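Local atomic coordinates of 2-dehydropantoate 2-reductase (Enterococcus faecium, PDB entry 3WFI), a protein that acts as an NAD(H)-dependent D-mandelate dehydrogenase and belongs to the ketopantoate reductase family of oxidoreductases. Residues G9-G12 with S13-L17; L28-W32 with A33-Q37; L76-K79 with A80-E84. All blocks are in the same frame, centred on the assembly; numbering follows the deposited sequence.

Interaction 1 (G9-G12 with S13-L17)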
# COMPACT_ATOMS: atom_id res chain seq x y z
N GLY B 9 -9.88 32.40 -13.18
CA GLY B 9 -8.45 32.45 -13.44
C GLY B 9 -8.23 32.75 -14.92
O GLY B 9 -9.12 33.25 -15.59
N ALA B 10 -7.05 32.41 -15.44
CA ALA B 10 -6.70 32.77 -16.82
C ALA B 10 -7.68 32.17 -17.84
O ALA B 10 -8.18 32.88 -18.71
CB ALA B 10 -5.27 32.35 -17.15
N MET B 11 -7.97 30.88 -17.72
CA MET B 11 -8.86 30.20 -18.67
C MET B 11 -10.32 30.66 -18.50
O MET B 11 -11.00 30.91 -19.49
CB MET B 11 -8.78 28.68 -18.52
CG MET B 11 -9.41 27.90 -19.68
SD MET B 11 -8.63 28.17 -21.30
CE MET B 11 -6.93 27.73 -20.91
N GLY B 12 -10.79 30.76 -17.26
CA GLY B 12 -12.13 31.27 -16.98
C GLY B 12 -12.31 32.68 -17.53
O GLY B 12 -13.36 33.02 -18.08
N SER B 13 -11.29 33.51 -17.37
CA SER B 13 -11.32 34.86 -17.90
C SER B 13 -11.37 34.87 -19.43
O SER B 13 -12.05 35.69 -20.01
CB SER B 13 -10.12 35.67 -17.40
OG SER B 13 -10.23 35.93 -16.00
N ARG B 14 -10.65 33.96 -20.08
CA ARG B 14 -10.74 33.85 -21.53
C ARG B 14 -12.17 33.53 -21.94
O ARG B 14 -12.76 34.24 -22.76
CB ARG B 14 -9.83 32.75 -22.09
CG ARG B 14 -10.06 32.52 -23.58
CD ARG B 14 -9.23 31.38 -24.16
NE ARG B 14 -7.85 31.75 -24.50
CZ ARG B 14 -7.46 32.47 -25.56
NH1 ARG B 14 -8.34 33.00 -26.40
NH2 ARG B 14 -6.16 32.70 -25.75
N PHE B 15 -12.72 32.47 -21.35
CA PHE B 15 -14.08 32.02 -21.67
C PHE B 15 -15.10 33.12 -21.39
O PHE B 15 -15.94 33.42 -22.23
CB PHE B 15 -14.45 30.74 -20.90
CG PHE B 15 -14.01 29.47 -21.57
CD1 PHE B 15 -12.66 29.22 -21.80
CD2 PHE B 15 -14.93 28.50 -21.95
CE1 PHE B 15 -12.24 28.06 -22.41
CE2 PHE B 15 -14.52 27.33 -22.56
CZ PHE B 15 -13.17 27.11 -22.79
N GLY B 16 -14.99 33.75 -20.22
CA GLY B 16 -15.87 34.84 -19.84
C GLY B 16 -15.83 36.01 -20.81
O GLY B 16 -16.88 36.52 -21.23
N LEU B 17 -14.62 36.42 -21.18
CA LEU B 17 -14.45 37.50 -22.14
C LEU B 17 -15.04 37.16 -23.51
O LEU B 17 -15.80 37.94 -24.10
CB LEU B 17 -12.98 37.84 -22.30
CG LEU B 17 -12.72 39.05 -23.18
CD1 LEU B 17 -13.34 40.31 -22.58
CD2 LEU B 17 -11.22 39.23 -23.39

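Interaction 2 (L28-W32 with A33-Q37)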
# COMPACT_ATOMS: atom_id res chain seq x y z
N LEU B 28 -18.64 36.37 -13.56
CA LEU B 28 -17.41 35.75 -13.09
C LEU B 28 -17.53 35.52 -11.59
O LEU B 28 -18.07 36.34 -10.86
CB LEU B 28 -16.21 36.64 -13.38
CG LEU B 28 -15.96 37.00 -14.86
CD1 LEU B 28 -14.73 37.87 -14.97
CD2 LEU B 28 -15.82 35.77 -15.75
N ILE B 29 -17.03 34.37 -11.14
CA ILE B 29 -17.02 34.03 -9.72
C ILE B 29 -15.62 33.55 -9.36
O ILE B 29 -15.09 32.65 -10.02
CB ILE B 29 -18.06 32.94 -9.38
CG1 ILE B 29 -19.44 33.34 -9.88
CG2 ILE B 29 -18.12 32.71 -7.86
CD1 ILE B 29 -20.43 32.20 -9.92
N ASP B 30 -15.03 34.15 -8.34
CA ASP B 30 -13.65 33.84 -7.96
C ASP B 30 -13.41 34.05 -6.46
O ASP B 30 -14.11 34.84 -5.81
CB ASP B 30 -12.70 34.70 -8.76
CG ASP B 30 -11.31 34.10 -8.83
OD1 ASP B 30 -11.07 33.24 -9.70
OD2 ASP B 30 -10.45 34.51 -8.02
N GLY B 31 -12.42 33.35 -5.93
CA GLY B 31 -12.07 33.44 -4.52
C GLY B 31 -10.93 34.39 -4.21
O GLY B 31 -10.68 34.67 -3.03
N TRP B 32 -10.25 34.89 -5.23
CA TRP B 32 -9.11 35.79 -5.03
C TRP B 32 -9.60 37.24 -4.91
O TRP B 32 -9.92 37.88 -5.91
CB TRP B 32 -8.09 35.61 -6.17
CG TRP B 32 -6.86 36.48 -6.06
CD1 TRP B 32 -6.38 37.09 -4.93
CD2 TRP B 32 -5.94 36.81 -7.12
NE1 TRP B 32 -5.24 37.79 -5.23
CE2 TRP B 32 -4.95 37.64 -6.56
CE3 TRP B 32 -5.87 36.49 -8.49
CZ2 TRP B 32 -3.89 38.16 -7.32
CZ3 TRP B 32 -4.82 37.02 -9.24
CH2 TRP B 32 -3.84 37.83 -8.65
N ALA B 33 -9.64 37.74 -3.67
CA ALA B 33 -10.23 39.04 -3.35
C ALA B 33 -9.67 40.21 -4.16
O ALA B 33 -10.43 41.08 -4.58
CB ALA B 33 -10.08 39.33 -1.86
N GLU B 34 -8.36 40.23 -4.36
CA GLU B 34 -7.73 41.33 -5.11
C GLU B 34 -8.13 41.26 -6.59
O GLU B 34 -8.23 42.29 -7.26
CB GLU B 34 -6.21 41.25 -5.02
CG GLU B 34 -5.61 41.13 -3.63
CD GLU B 34 -4.11 40.85 -3.68
OE1 GLU B 34 -3.47 41.21 -4.71
OE2 GLU B 34 -3.58 40.26 -2.71
N HIS B 35 -8.30 40.03 -7.09
CA HIS B 35 -8.75 39.77 -8.46
C HIS B 35 -10.16 40.31 -8.67
O HIS B 35 -10.43 41.03 -9.62
CB HIS B 35 -8.74 38.26 -8.72
CG HIS B 35 -8.88 37.87 -10.16
ND1 HIS B 35 -8.18 38.50 -11.18
CD2 HIS B 35 -9.59 36.89 -10.75
CE1 HIS B 35 -8.48 37.93 -12.33
NE2 HIS B 35 -9.33 36.95 -12.10
N VAL B 36 -11.04 39.96 -7.73
CA VAL B 36 -12.44 40.37 -7.76
C VAL B 36 -12.54 41.90 -7.72
O VAL B 36 -13.24 42.51 -8.52
CB VAL B 36 -13.24 39.74 -6.60
CG1 VAL B 36 -14.65 40.31 -6.52
CG2 VAL B 36 -13.29 38.22 -6.76
N GLN B 37 -11.82 42.51 -6.77
CA GLN B 37 -11.88 43.96 -6.57
C GLN B 37 -11.34 44.73 -7.78
O GLN B 37 -11.91 45.75 -8.18
CB GLN B 37 -11.11 44.34 -5.30
CG GLN B 37 -11.26 45.78 -4.86
CD GLN B 37 -12.69 46.13 -4.52
OE1 GLN B 37 -13.30 45.48 -3.67
NE2 GLN B 37 -13.23 47.14 -5.18

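Interaction 3 (L76-K79 with A80-E84)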
# COMPACT_ATOMS: atom_id res chain seq x y z
N LEU B 76 -17.18 25.30 -15.10
CA LEU B 76 -16.34 25.11 -13.93
C LEU B 76 -14.87 25.12 -14.30
O LEU B 76 -14.44 24.33 -15.14
CB LEU B 76 -16.66 23.76 -13.27
CG LEU B 76 -18.05 23.57 -12.65
CD1 LEU B 76 -18.27 22.10 -12.35
CD2 LEU B 76 -18.21 24.40 -11.39
N PHE B 77 -14.12 26.02 -13.66
CA PHE B 77 -12.66 26.09 -13.76
C PHE B 77 -12.07 26.09 -12.35
O PHE B 77 -11.30 26.99 -12.00
CB PHE B 77 -12.21 27.38 -14.46
CG PHE B 77 -12.64 27.48 -15.89
CD1 PHE B 77 -11.90 26.86 -16.89
CD2 PHE B 77 -13.80 28.16 -16.24
CE1 PHE B 77 -12.31 26.92 -18.21
CE2 PHE B 77 -14.20 28.23 -17.57
CZ PHE B 77 -13.45 27.61 -18.55
N THR B 78 -12.47 25.14 -11.53
CA THR B 78 -12.03 25.07 -10.13
C THR B 78 -11.31 23.74 -9.91
O THR B 78 -11.82 22.69 -10.31
CB THR B 78 -13.23 25.13 -9.17
OG1 THR B 78 -13.87 26.41 -9.27
CG2 THR B 78 -12.79 24.94 -7.74
N LYS B 79 -10.16 23.77 -9.25
CA LYS B 79 -9.46 22.53 -8.90
C LYS B 79 -10.33 21.58 -8.08
O LYS B 79 -11.22 22.02 -7.34
CB LYS B 79 -8.16 22.83 -8.14
CG LYS B 79 -7.11 23.50 -9.00
CD LYS B 79 -5.97 24.09 -8.17
CE LYS B 79 -4.62 23.83 -8.83
NZ LYS B 79 -3.46 24.18 -7.96
N ALA B 80 -10.06 20.28 -8.21
CA ALA B 80 -10.82 19.24 -7.52
C ALA B 80 -11.03 19.56 -6.04
O ALA B 80 -12.15 19.48 -5.53
CB ALA B 80 -10.13 17.89 -7.67
N MET B 81 -9.95 19.95 -5.37
CA MET B 81 -9.98 20.16 -3.91
C MET B 81 -10.83 21.37 -3.50
O MET B 81 -11.21 21.49 -2.33
CB MET B 81 -8.55 20.26 -3.34
CG MET B 81 -7.78 18.93 -3.36
SD MET B 81 -6.06 18.93 -2.77
CE MET B 81 -6.30 19.23 -1.02
N GLN B 82 -11.15 22.24 -4.45
CA GLN B 82 -11.99 23.41 -4.18
C GLN B 82 -13.41 23.32 -4.79
O GLN B 82 -14.22 24.19 -4.55
CB GLN B 82 -11.27 24.66 -4.68
CG GLN B 82 -9.93 24.92 -4.00
CD GLN B 82 -9.08 25.93 -4.75
OE1 GLN B 82 -9.00 25.91 -5.98
NE2 GLN B 82 -8.43 26.83 -4.00
N LEU B 83 -13.70 22.24 -5.52
CA LEU B 83 -14.94 22.14 -6.31
C LEU B 83 -16.21 22.08 -5.46
O LEU B 83 -17.19 22.76 -5.75
CB LEU B 83 -14.91 20.91 -7.24
CG LEU B 83 -16.19 20.63 -8.04
CD1 LEU B 83 -16.52 21.78 -9.00
CD2 LEU B 83 -16.09 19.32 -8.81
N GLU B 84 -16.21 21.24 -4.43
CA GLU B 84 -17.43 21.06 -3.65
C GLU B 84 -17.76 22.34 -2.91
O GLU B 84 -18.93 22.73 -2.84
CB GLU B 84 -17.32 19.87 -2.69
CG GLU B 84 -18.57 19.67 -1.87
CD GLU B 84 -18.76 18.23 -1.45
OE1 GLU B 84 -19.92 17.77 -1.40
OE2 GLU B 84 -17.74 17.57 -1.18

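Interaction 1 (G9-G12 with S13-L17)
With chi1 at -166°, M11 carries its CG opposite the backbone N, and the bends at chi2 and chi3 turn the thioether toward F15; F15, four residues on, has chi1 at -86° and its CG beside the backbone N, which brings one ring edge to meet it. The evidence for a Met-aromatic contact is direct: M11 SD lies 3.8 Å from F15 CE1, and its direction from the ring centroid is 76° off the ring normal, which places the sulfur at the edge and not over a face. M11 CG adds a second touch, 3.9 Å from F15 CE1. The same two residues are joined through the backbone, where F15 N donates to M11 O over 3.0 Å in an almost straight bond.

The helix opens at G9, its N-cap residue. G9 O accepts two bonds from S13: the backbone N at 2.8 Å, arriving nearly along the C=O axis, and the hydroxyl OG at 2.9 Å, arriving from above the carbonyl plane. S13 can use both because its OG stands beside its own backbone N. The regular i to i+4 bonding continues with R14 N to A10 O and with G16 N to G12 O at 2.8 Å. R14 sends its guanidinium group away, and its NE bonds to T130 O.

G9 and G12 belong to a glycine-rich sequence of the Rossmann GxGxxG type, and A10 and M11 contact NAD(+) in a structure of this protein. G9 O is thus engaged by S13 inside the helix, while the Met-aromatic edge, with F77 packed against both M11 and F15, is held by dispersion between carbon and sulfur at van der Waals range.

Interaction 2 (L28-W32 with A33-Q37)
An Asx turn at the end of strand 25-30 leads straight into helix 33-42, and D30, W32, H35 and V36 make the contacts that join the two elements. D30 OD2 accepts from W32 N at 2.8 Å, meeting the anti side of the oxygen from well outside the carboxylate plane. W32 occupies the N-cap position, and its carbonyl oxygen receives the first full helical bond, from V36 N at 3.0 Å.

The W32 indole lies back over the start of the helix, its CG placed opposite the backbone N by chi1 of -179°. H35 CB sits above one face of the indole, toward the rim, with CE3 as its closest ring atom at 3.4 Å. The two rings run nearly parallel, their planes 17° apart, yet they are slid so far that the centroids of the W32 six-membered ring and the H35 ring stand 5.3 Å apart and overlap is slight; the face is met mainly by H35 CB, with H35 N and E34 CA also lying over the ring, and not by a ring-on-ring stack. At the pyrrole end, W32 NE1 comes within 3.6 Å of E34 CB as the glutamate chain passes it.

H35 also turns an imidazole edge to D30, CD2 being 3.7 Å from D30 OD2, with the carboxylate and ring planes 71° apart. Both residues reach A8 as well: D30 OD1 takes its N-H, and H35 NE2 bonds to its carbonyl. V36 CG2 packs 3.6 Å from D30 O. D30 is an observed NAD(+)-binding residue, and an acidic side chain at the end of the second strand is characteristic of NAD-binding Rossmann folds, where it commonly accepts from the adenosine ribose.

Interaction 3 (L76-K79 with A80-E84)
Q82 starts from a tight carbon contact with T78: its CB lies 3.4 Å from T78 CG2, and the same methyl is equally close to the backbone carbon Q82 C. Q82 CB also passes 3.7 Å from K79 O. Beyond CB the chain is extended, with CG beside the backbone N (chi1 -62°), and it runs alongside K79, both side chains pointing the same way. At the tip, OE1 comes to 3.9 Å from K79 CB and 4.2 Å from K79 CD, so the amide oxygen rides next to the aliphatic part of the lysine.

The backbone supports this pairing, since Q82 N donates to K79 O at 2.9 Å from above the carbonyl plane, 51° out of it, an i to i+3 bond across the turn at K79-Q82. This loop follows strand 71-76 of the Rossmann sheet, and both K79 and Q82 contact NAD(+) in a structure of this protein.

T78 keeps its methyl on Q82 because CG2 stands opposite its backbone N, which leaves OG1 to bond A6 O at the end of strand 2-6. On the buried side L76 and L83 cross at about a right angle, L83 CD1 touching both methyls of L76, with CD1 to CD1 at 3.8 Å; I113 packs on L76 and H109 on L83.

From the N terminus, interaction 1 comes first, at the start of the helix after strand 2-6; interaction 2 follows where strand 25-30 passes into helix 33-42, and interaction 3 where strand 71-76 gives way to helix 80-90. Each closes a short local turn, and the three lie in series, neither nesting nor crossing. They still meet in space: S13 and G16 pack on H35 and L28, tying interaction 1 to interaction 2, while F77 packs against M11, G12 and F15, tying it to interaction 3. Interactions 2 and 3 do not touch, their nearest atoms being about 6 Å apart. Together they edge the NAD(+) site with residues from three strand-to-helix junctions.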